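Local coordinates for TSC1 N-terminal domain (Chaetomium thermophilum, PDB 7A0M), which probably serves as the phosphoinositide-binding part of TSC1 (hamartin) through which the TSC complex reaches lysosomes and regulates mTORC1, at residues 269-274 against 339-344; 328-331 against 337-340; 379-384 against 388-393. One frame throughout, in Å; residues are numbered along the deposited sequence.

Contact 1: 269-274 against 339-344; sequences TLFNIY and VDYIRK. With SO4 (sulfate ion), chain E.
F271 and Y341 mark the closest backbone approach, their CA atoms 7.0 Å apart, where the short axes of helices 269-274 and 339-343 pass at 10.7 Å with a crossing angle of -58°. Y341 fills this spacing: with CG anti to the backbone N (chi1 175°), its side chain projects across the gap and lays one ring face under F271. The CB of F271 stands 3.4 Å from the centroid of the Y341 ring, almost on the ring normal, which is good CH-pi geometry. The rings meet obliquely, centroids 5.3 Å apart and planes at 37°, as the side chains slide past each other in opposite directions. The far end of the tyrosine is fixed by polar contact: Y341 OH donates to N272 OD1 at 2.7 Å, lying in the carbonyl plane on a lone pair of the asparagine. Face and hydroxyl are thus both held, which should restrict rotation of the ring; Y348 adds an edge-to-face partner. Further along, CE2 of Y274 only grazes CD1 of I342 (4.4 Å), and the hydroxyl of Y274 is taken by S369 of helix 357-373. Near the C-terminal end of helix 335-343, clear of the contact, R343 grips OD1 of D340 through both NE and NH2, while K344 NZ donates to sulfate O2 (2.9 Å) and R343 NH1 reaches the same ion weakly. The sulfate probably comes from the crystallisation liquor, so it shows only that this basic corner can hold an anion. The interface itself is an inclined helix-helix packing, with an aromatic residue bridging the axes, within an all-helical domain.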
loop_
_atom_site.group_PDB
_atom_site.type_symbol
_atom_site.label_atom_id
_atom_site.label_comp_id
_atom_site.label_asym_id
_atom_site.label_seq_id
_atom_site.Cartn_x
_atom_site.Cartn_y
_atom_site.Cartn_z
ATOM N N THR B 269 1.258 21.844 11.687
ATOM C CA THR B 269 1.093 21.455 13.083
ATOM C C THR B 269 0.746 19.974 13.201
ATOM O O THR B 269 1.313 19.256 14.033
ATOM C CB THR B 269 0.011 22.313 13.736
ATOM O OG1 THR B 269 0.354 23.699 13.609
ATOM C CG2 THR B 269 -0.142 21.958 15.200
ATOM N N LEU B 270 -0.188 19.501 12.371
ATOM C CA LEU B 270 -0.589 18.099 12.417
ATOM C C LEU B 270 0.572 17.172 12.075
ATOM O O LEU B 270 0.729 16.110 12.689
ATOM C CB LEU B 270 -1.763 17.865 11.467
ATOM C CG LEU B 270 -3.044 18.638 11.794
ATOM C CD1 LEU B 270 -4.053 18.516 10.663
ATOM C CD2 LEU B 270 -3.644 18.145 13.103
ATOM N N PHE B 271 1.395 17.555 11.096
ATOM C CA PHE B 271 2.545 16.732 10.734
ATOM C C PHE B 271 3.588 16.711 11.846
ATOM O O PHE B 271 4.185 15.665 12.125
ATOM C CB PHE B 271 3.163 17.236 9.430
ATOM C CG PHE B 271 2.262 17.101 8.236
ATOM C CD1 PHE B 271 1.249 16.155 8.216
ATOM C CD2 PHE B 271 2.431 17.916 7.130
ATOM C CE1 PHE B 271 0.420 16.029 7.115
ATOM C CE2 PHE B 271 1.606 17.795 6.027
ATOM C CZ PHE B 271 0.599 16.850 6.020
ATOM N N ASN B 272 3.826 17.859 12.487
ATOM C CA ASN B 272 4.780 17.908 13.591
ATOM C C ASN B 272 4.308 17.084 14.781
ATOM O O ASN B 272 5.132 16.494 15.490
ATOM C CB ASN B 272 5.029 19.356 14.009
ATOM C CG ASN B 272 5.865 20.120 13.000
ATOM O OD1 ASN B 272 6.595 19.529 12.203
ATOM N ND2 ASN B 272 5.764 21.445 13.030
ATOM N N ILE B 273 2.996 17.042 15.023
ATOM C CA ILE B 273 2.466 16.207 16.098
ATOM C C ILE B 273 2.763 14.739 15.828
ATOM O O ILE B 273 3.156 13.994 16.734
ATOM C CB ILE B 273 0.957 16.459 16.278
ATOM C CG1 ILE B 273 0.715 17.850 16.869
ATOM C CG2 ILE B 273 0.331 15.387 17.162
ATOM C CD1 ILE B 273 -0.746 18.232 16.949
ATOM N N TYR B 274 2.587 14.300 14.578
ATOM C CA TYR B 274 2.910 12.921 14.226
ATOM C C TYR B 274 4.380 12.613 14.485
ATOM O O TYR B 274 4.714 11.548 15.019
ATOM C CB TYR B 274 2.559 12.652 12.762
ATOM C CG TYR B 274 3.207 11.404 12.207
ATOM C CD1 TYR B 274 2.662 10.151 12.449
ATOM C CD2 TYR B 274 4.362 11.480 11.439
ATOM C CE1 TYR B 274 3.253 9.008 11.946
ATOM C CE2 TYR B 274 4.959 10.342 10.932
ATOM C CZ TYR B 274 4.400 9.110 11.188
ATOM O OH TYR B 274 4.991 7.973 10.683
ATOM N N VAL B 339 3.345 12.511 2.801
ATOM C CA VAL B 339 4.580 11.836 2.410
ATOM C C VAL B 339 5.652 12.851 2.036
ATOM O O VAL B 339 6.850 12.564 2.145
ATOM C CB VAL B 339 4.319 10.836 1.267
ATOM C CG1 VAL B 339 3.212 9.864 1.651
ATOM C CG2 VAL B 339 3.976 11.565 -0.026
ATOM N N ASP B 340 5.252 14.048 1.596
ATOM C CA ASP B 340 6.231 15.100 1.345
ATOM C C ASP B 340 6.835 15.622 2.642
ATOM O O ASP B 340 8.009 16.005 2.665
ATOM C CB ASP B 340 5.594 16.243 0.558
ATOM C CG ASP B 340 6.617 17.248 0.065
ATOM O OD1 ASP B 340 7.315 16.951 -0.929
ATOM O OD2 ASP B 340 6.725 18.335 0.670
ATOM N N TYR B 341 6.051 15.654 3.724
ATOM C CA TYR B 341 6.611 16.006 5.025
ATOM C C TYR B 341 7.637 14.970 5.464
ATOM O O TYR B 341 8.718 15.320 5.953
ATOM C CB TYR B 341 5.493 16.135 6.061
ATOM C CG TYR B 341 5.981 16.376 7.474
ATOM C CD1 TYR B 341 6.296 17.657 7.910
ATOM C CD2 TYR B 341 6.118 15.327 8.374
ATOM C CE1 TYR B 341 6.740 17.887 9.198
ATOM C CE2 TYR B 341 6.562 15.547 9.666
ATOM C CZ TYR B 341 6.871 16.828 10.072
ATOM O OH TYR B 341 7.312 17.052 11.357
ATOM N N ILE B 342 7.309 13.686 5.303
ATOM C CA ILE B 342 8.252 12.625 5.637
ATOM C C ILE B 342 9.458 12.666 4.706
ATOM O O ILE B 342 10.586 12.377 5.125
ATOM C CB ILE B 342 7.545 11.258 5.590
ATOM C CG1 ILE B 342 6.426 11.199 6.631
ATOM C CG2 ILE B 342 8.535 10.120 5.811
ATOM C CD1 ILE B 342 5.609 9.927 6.573
ATOM N N ARG B 343 9.253 13.045 3.441
ATOM C CA ARG B 343 10.365 13.091 2.497
ATOM C C ARG B 343 11.328 14.221 2.828
ATOM O O ARG B 343 12.548 14.022 2.862
ATOM C CB ARG B 343 9.850 13.265 1.069
ATOM C CG ARG B 343 10.975 13.352 0.045
ATOM C CD ARG B 343 10.477 13.751 -1.331
ATOM N NE ARG B 343 9.921 15.102 -1.334
ATOM C CZ ARG B 343 10.640 16.206 -1.515
ATOM N NH1 ARG B 343 11.950 16.122 -1.704
ATOM N NH2 ARG B 343 10.054 17.395 -1.503
ATOM N N LYS B 344 10.799 15.415 3.074
ATOM C CA LYS B 344 11.621 16.607 3.276
ATOM C C LYS B 344 11.036 17.411 4.424
ATOM O O LYS B 344 10.331 18.405 4.214
ATOM C CB LYS B 344 11.707 17.437 1.993
ATOM C CG LYS B 344 12.792 18.501 1.997
ATOM C CD LYS B 344 12.637 19.447 0.815
ATOM C CE LYS B 344 13.759 20.470 0.775
ATOM N NZ LYS B 344 13.467 21.581 -0.174
HETATM S S SO4 E . 13.391 19.897 -3.437
HETATM O O1 SO4 E . 14.512 20.788 -3.149
HETATM O O2 SO4 E . 12.328 20.121 -2.462
HETATM O O3 SO4 E . 12.886 20.170 -4.780
HETATM O O4 SO4 E . 13.839 18.510 -3.359
#

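Contact 2: 328-331 against 337-340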
loop_
_atom_site.group_PDB
_atom_site.type_symbol
_atom_site.label_atom_id
_atom_site.label_comp_id
_atom_site.label_asym_id
_atom_site.label_seq_id
_atom_site.Cartn_x
_atom_site.Cartn_y
_atom_site.Cartn_z
ATOM N N THR B 328 -3.134 6.818 9.564
ATOM C CA THR B 328 -4.155 6.471 8.582
ATOM C C THR B 328 -5.001 7.680 8.204
ATOM O O THR B 328 -5.284 7.904 7.021
ATOM C CB THR B 328 -5.036 5.347 9.126
ATOM O OG1 THR B 328 -4.273 4.137 9.205
ATOM C CG2 THR B 328 -6.243 5.121 8.227
ATOM N N ILE B 329 -5.404 8.482 9.192
ATOM C CA ILE B 329 -6.287 9.605 8.894
ATOM C C ILE B 329 -5.522 10.723 8.192
ATOM O O ILE B 329 -6.078 11.410 7.325
ATOM C CB ILE B 329 -6.989 10.097 10.177
ATOM C CG1 ILE B 329 -8.183 10.988 9.828
ATOM C CG2 ILE B 329 -6.024 10.832 11.099
ATOM C CD1 ILE B 329 -9.245 10.282 9.012
ATOM N N LEU B 330 -4.247 10.925 8.533
ATOM C CA LEU B 330 -3.443 11.919 7.830
ATOM C C LEU B 330 -3.168 11.481 6.397
ATOM O O LEU B 330 -3.293 12.275 5.457
ATOM C CB LEU B 330 -2.129 12.162 8.575
ATOM C CG LEU B 330 -2.188 12.845 9.941
ATOM C CD1 LEU B 330 -0.794 12.924 10.543
ATOM C CD2 LEU B 330 -2.805 14.229 9.827
ATOM N N TYR B 331 -2.793 10.214 6.214
ATOM C CA TYR B 331 -2.541 9.694 4.876
ATOM C C TYR B 331 -3.824 9.605 4.060
ATOM O O TYR B 331 -3.787 9.752 2.832
ATOM C CB TYR B 331 -1.868 8.325 4.975
ATOM C CG TYR B 331 -1.617 7.647 3.649
ATOM C CD1 TYR B 331 -0.567 8.043 2.832
ATOM C CD2 TYR B 331 -2.423 6.601 3.220
ATOM C CE1 TYR B 331 -0.331 7.421 1.620
ATOM C CE2 TYR B 331 -2.196 5.973 2.011
ATOM C CZ TYR B 331 -1.148 6.388 1.215
ATOM O OH TYR B 331 -0.919 5.764 0.011
ATOM N N ASN B 337 0.783 15.616 0.640
ATOM C CA ASN B 337 1.440 16.510 1.586
ATOM C C ASN B 337 2.066 15.744 2.745
ATOM O O ASN B 337 3.110 16.156 3.265
ATOM C CB ASN B 337 0.448 17.550 2.108
ATOM C CG ASN B 337 0.167 18.643 1.095
ATOM O OD1 ASN B 337 0.797 19.699 1.115
ATOM N ND2 ASN B 337 -0.782 18.391 0.201
ATOM N N PHE B 338 1.448 14.637 3.166
ATOM C CA PHE B 338 1.978 13.877 4.296
ATOM C C PHE B 338 3.300 13.207 3.939
ATOM O O PHE B 338 4.280 13.309 4.686
ATOM C CB PHE B 338 0.957 12.835 4.756
ATOM C CG PHE B 338 1.304 12.179 6.063
ATOM C CD1 PHE B 338 2.113 12.822 6.989
ATOM C CD2 PHE B 338 0.834 10.911 6.361
ATOM C CE1 PHE B 338 2.435 12.215 8.189
ATOM C CE2 PHE B 338 1.154 10.299 7.558
ATOM C CZ PHE B 338 1.955 10.951 8.473
ATOM N N VAL B 339 3.345 12.511 2.801
ATOM C CA VAL B 339 4.580 11.836 2.410
ATOM C C VAL B 339 5.652 12.851 2.036
ATOM O O VAL B 339 6.850 12.564 2.145
ATOM C CB VAL B 339 4.319 10.836 1.267
ATOM C CG1 VAL B 339 3.212 9.864 1.651
ATOM C CG2 VAL B 339 3.976 11.565 -0.026
ATOM N N ASP B 340 5.252 14.048 1.596
ATOM C CA ASP B 340 6.231 15.100 1.345
ATOM C C ASP B 340 6.835 15.622 2.642
ATOM O O ASP B 340 8.009 16.005 2.665
ATOM C CB ASP B 340 5.594 16.243 0.558
ATOM C CG ASP B 340 6.617 17.248 0.065
ATOM O OD1 ASP B 340 7.315 16.951 -0.929
ATOM O OD2 ASP B 340 6.725 18.335 0.670
#
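F338 extends toward L330 with its CG anti to the backbone N (chi1 -169°). The backbone already points L330 CB at the phenyl ring, and CG anti to the carbonyl carbon (chi1 -68°), followed by an extended chi2, swings CD1 to it as well. The two side chains cross at about a right angle. CB of L330 lies over one face of F338, 4.0 Å from the ring centroid and displaced toward the rim, a CH-pi contact; CD1 of the same leucine reaches F338 CZ at 4.0 Å. Y331 approaches differently: its CB sits at the edge of the F338 ring, in plane, 4.0 Å from CD2. The F338 ring therefore fits against two consecutive residues of helix 323-333, by face and by edge. Cutting F338 back to an alanine is likely to open a gap beside CB and CD1 of L330 and CB of Y331. A looser touch, Y331 CE1 to V339 CG1 at 4.3 Å, brings the valine to the edge of the tyrosine ring, whose hydroxyl bonds to the carbonyl O of L377. F271 and Y274 of helix 267-278 and F327 of helix 323-333 also meet the F338 ring, which puts it between those helices, while F382 of the same chain and L378 of the second subunit pack on Y331 and V339.

Contact 3: 379-384 against 388-393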
loop_
_atom_site.group_PDB
_atom_site.type_symbol
_atom_site.label_atom_id
_atom_site.label_comp_id
_atom_site.label_asym_id
_atom_site.label_seq_id
_atom_site.Cartn_x
_atom_site.Cartn_y
_atom_site.Cartn_z
ATOM N N HIS B 379 -2.491 5.665 -2.540
ATOM C CA HIS B 379 -3.653 6.537 -2.430
ATOM C C HIS B 379 -4.085 7.016 -3.815
ATOM O O HIS B 379 -3.236 7.318 -4.658
ATOM C CB HIS B 379 -3.334 7.735 -1.539
ATOM C CG HIS B 379 -4.544 8.444 -1.017
ATOM N ND1 HIS B 379 -5.342 9.239 -1.811
ATOM C CD2 HIS B 379 -5.082 8.494 0.225
ATOM C CE1 HIS B 379 -6.327 9.738 -1.083
ATOM N NE2 HIS B 379 -6.190 9.302 0.156
ATOM N N PRO B 380 -5.392 7.082 -4.080
ATOM C CA PRO B 380 -5.849 7.576 -5.391
ATOM C C PRO B 380 -5.429 9.007 -5.688
ATOM O O PRO B 380 -5.391 9.388 -6.865
ATOM C CB PRO B 380 -7.377 7.454 -5.305
ATOM C CG PRO B 380 -7.636 6.481 -4.213
ATOM C CD PRO B 380 -6.506 6.607 -3.241
ATOM N N ASN B 381 -5.118 9.811 -4.665
ATOM C CA ASN B 381 -4.679 11.183 -4.901
ATOM C C ASN B 381 -3.416 11.230 -5.749
ATOM O O ASN B 381 -3.197 12.203 -6.482
ATOM C CB ASN B 381 -4.448 11.901 -3.571
ATOM C CG ASN B 381 -5.736 12.390 -2.943
ATOM O OD1 ASN B 381 -6.819 11.889 -3.251
ATOM N ND2 ASN B 381 -5.626 13.380 -2.068
ATOM N N PHE B 382 -2.579 10.197 -5.667
ATOM C CA PHE B 382 -1.354 10.168 -6.453
ATOM C C PHE B 382 -1.635 10.041 -7.947
ATOM O O PHE B 382 -0.728 10.276 -8.751
ATOM C CB PHE B 382 -0.442 9.037 -5.969
ATOM C CG PHE B 382 0.167 9.288 -4.612
ATOM C CD1 PHE B 382 1.209 10.190 -4.458
ATOM C CD2 PHE B 382 -0.304 8.624 -3.490
ATOM C CE1 PHE B 382 1.766 10.423 -3.213
ATOM C CE2 PHE B 382 0.251 8.856 -2.243
ATOM C CZ PHE B 382 1.287 9.756 -2.106
ATOM N N TYR B 383 -2.864 9.687 -8.330
ATOM C CA TYR B 383 -3.301 9.692 -9.719
ATOM C C TYR B 383 -4.041 10.957 -10.101
ATOM O O TYR B 383 -4.439 11.092 -11.260
ATOM C CB TYR B 383 -4.316 8.573 -9.974
ATOM C CG TYR B 383 -3.867 7.140 -10.001
ATOM C CD1 TYR B 383 -2.531 6.791 -10.075
ATOM C CD2 TYR B 383 -4.810 6.120 -9.962
ATOM C CE1 TYR B 383 -2.148 5.459 -10.106
ATOM C CE2 TYR B 383 -4.438 4.801 -9.992
ATOM C CZ TYR B 383 -3.108 4.475 -10.065
ATOM O OH TYR B 383 -2.760 3.148 -10.094
ATOM N N GLU B 384 -4.214 11.897 -9.182
ATOM C CA GLU B 384 -5.236 12.897 -9.439
ATOM C C GLU B 384 -4.768 14.310 -9.120
ATOM O O GLU B 384 -5.196 15.272 -9.765
ATOM C CB GLU B 384 -6.487 12.512 -8.642
ATOM C CG GLU B 384 -7.774 13.165 -9.068
ATOM C CD GLU B 384 -8.979 12.345 -8.638
ATOM O OE1 GLU B 384 -8.779 11.255 -8.061
ATOM O OE2 GLU B 384 -10.123 12.777 -8.880
ATOM N N GLU B 388 0.062 20.807 -4.626
ATOM C CA GLU B 388 -0.665 22.069 -4.547
ATOM C C GLU B 388 -2.173 21.849 -4.612
ATOM O O GLU B 388 -2.916 22.290 -3.729
ATOM C CB GLU B 388 -0.215 23.006 -5.671
ATOM C CG GLU B 388 1.199 23.534 -5.522
ATOM C CD GLU B 388 1.404 24.276 -4.217
ATOM O OE1 GLU B 388 2.174 23.783 -3.368
ATOM O OE2 GLU B 388 0.785 25.346 -4.038
ATOM N N THR B 389 -2.644 21.168 -5.662
ATOM C CA THR B 389 -4.079 21.007 -5.867
ATOM C C THR B 389 -4.726 20.101 -4.827
ATOM O O THR B 389 -5.941 20.191 -4.622
ATOM C CB THR B 389 -4.360 20.466 -7.269
ATOM O OG1 THR B 389 -3.595 19.273 -7.487
ATOM C CG2 THR B 389 -3.994 21.501 -8.322
ATOM N N GLU B 390 -3.953 19.230 -4.171
ATOM C CA GLU B 390 -4.504 18.455 -3.064
ATOM C C GLU B 390 -5.019 19.372 -1.962
ATOM O O GLU B 390 -6.054 19.097 -1.342
ATOM C CB GLU B 390 -3.452 17.492 -2.517
ATOM C CG GLU B 390 -3.915 16.705 -1.302
ATOM C CD GLU B 390 -2.865 15.739 -0.801
ATOM O OE1 GLU B 390 -2.843 14.589 -1.283
ATOM O OE2 GLU B 390 -2.053 16.132 0.063
ATOM N N LYS B 391 -4.310 20.471 -1.708
ATOM C CA LYS B 391 -4.765 21.455 -0.734
ATOM C C LYS B 391 -5.790 22.411 -1.332
ATOM O O LYS B 391 -6.636 22.942 -0.603
ATOM C CB LYS B 391 -3.570 22.234 -0.183
ATOM C CG LYS B 391 -2.583 21.380 0.599
ATOM C CD LYS B 391 -1.379 22.193 1.047
ATOM C CE LYS B 391 -0.585 22.702 -0.146
ATOM N NZ LYS B 391 0.662 23.400 0.270
ATOM N N THR B 392 -5.734 22.637 -2.645
ATOM C CA THR B 392 -6.552 23.648 -3.300
ATOM C C THR B 392 -7.895 23.101 -3.778
ATOM O O THR B 392 -8.917 23.788 -3.663
ATOM C CB THR B 392 -5.774 24.253 -4.479
ATOM O OG1 THR B 392 -4.839 25.223 -3.990
ATOM C CG2 THR B 392 -6.710 24.920 -5.482
ATOM N N ASN B 393 -7.926 21.869 -4.281
ATOM C CA ASN B 393 -9.160 21.290 -4.799
ATOM C C ASN B 393 -9.986 20.732 -3.646
ATOM O O ASN B 393 -9.515 19.867 -2.899
ATOM C CB ASN B 393 -8.848 20.199 -5.823
ATOM C CG ASN B 393 -10.062 19.800 -6.645
ATOM O OD1 ASN B 393 -11.184 19.753 -6.142
ATOM N ND2 ASN B 393 -9.837 19.512 -7.921
#
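N381 and E390 carry the whole close contact between these segments, which bury only 93 Å² together. N381 ND2 donates to E390 OE1 at 3.1 Å, and the bond is nearly straight (N-H...O 177°). The oxygen lies in the amide plane of N381, but the nitrogen meets it on the anti side and 29° out of the carboxylate plane. The two side chains cross at about a right angle. E390 gets there with an extended chain, CG anti to the backbone N (chi1 176°). Both ends are held from behind. N381 N donates to H379 ND1 at 2.9 Å, in the imidazole plane, while H379 NE2 bonds to the carbonyl of G332; this pairing is consistent with a neutral ring protonated on NE2. The carboxylate of E390 is buried yet well supplied: OE1 also takes I336 N, and N337 serves OE2. Its position at the start of helix 335-343 would probably favour the ionised form. The outer side is looser. E384, E388 and T392 are exposed, and the salt bridge between K391 NZ and E388 OE1 is long, at 4.0 Å. Just after the short helix, N393 OD1 caps T395 N. The 3-10 turn 380-383 also faces the second subunit: R366 of the second subunit donates to Y383 O, and F382 of that subunit meets F382 of this chain. The arrangement is a side-chain bridge between a 3-10 turn and a short helix, in which a buried glutamate also accepts a backbone N-H, that of I336, in the first turn of helix 335-343.

In the fold
Helix 335-343 is the common element: contacts 1 and 2 share V339 and D340 on it, and their centres are about 7 Å apart. They merge through aromatic packing, F271 CE1 lying 3.6 Å from F338 CD1. Contact 3 is centred about 11 Å from contact 2 and 16 Å from contact 1. It joins the start of that helix through a probable hydrogen bond of 2.6 Å between N337 ND2 and E390 OE2, and its side through F382 CZ, 3.9 Å from V339 CG2. All three touch the second subunit. The sulfate lies beside the other end of helix 335-343, at R343 and K344.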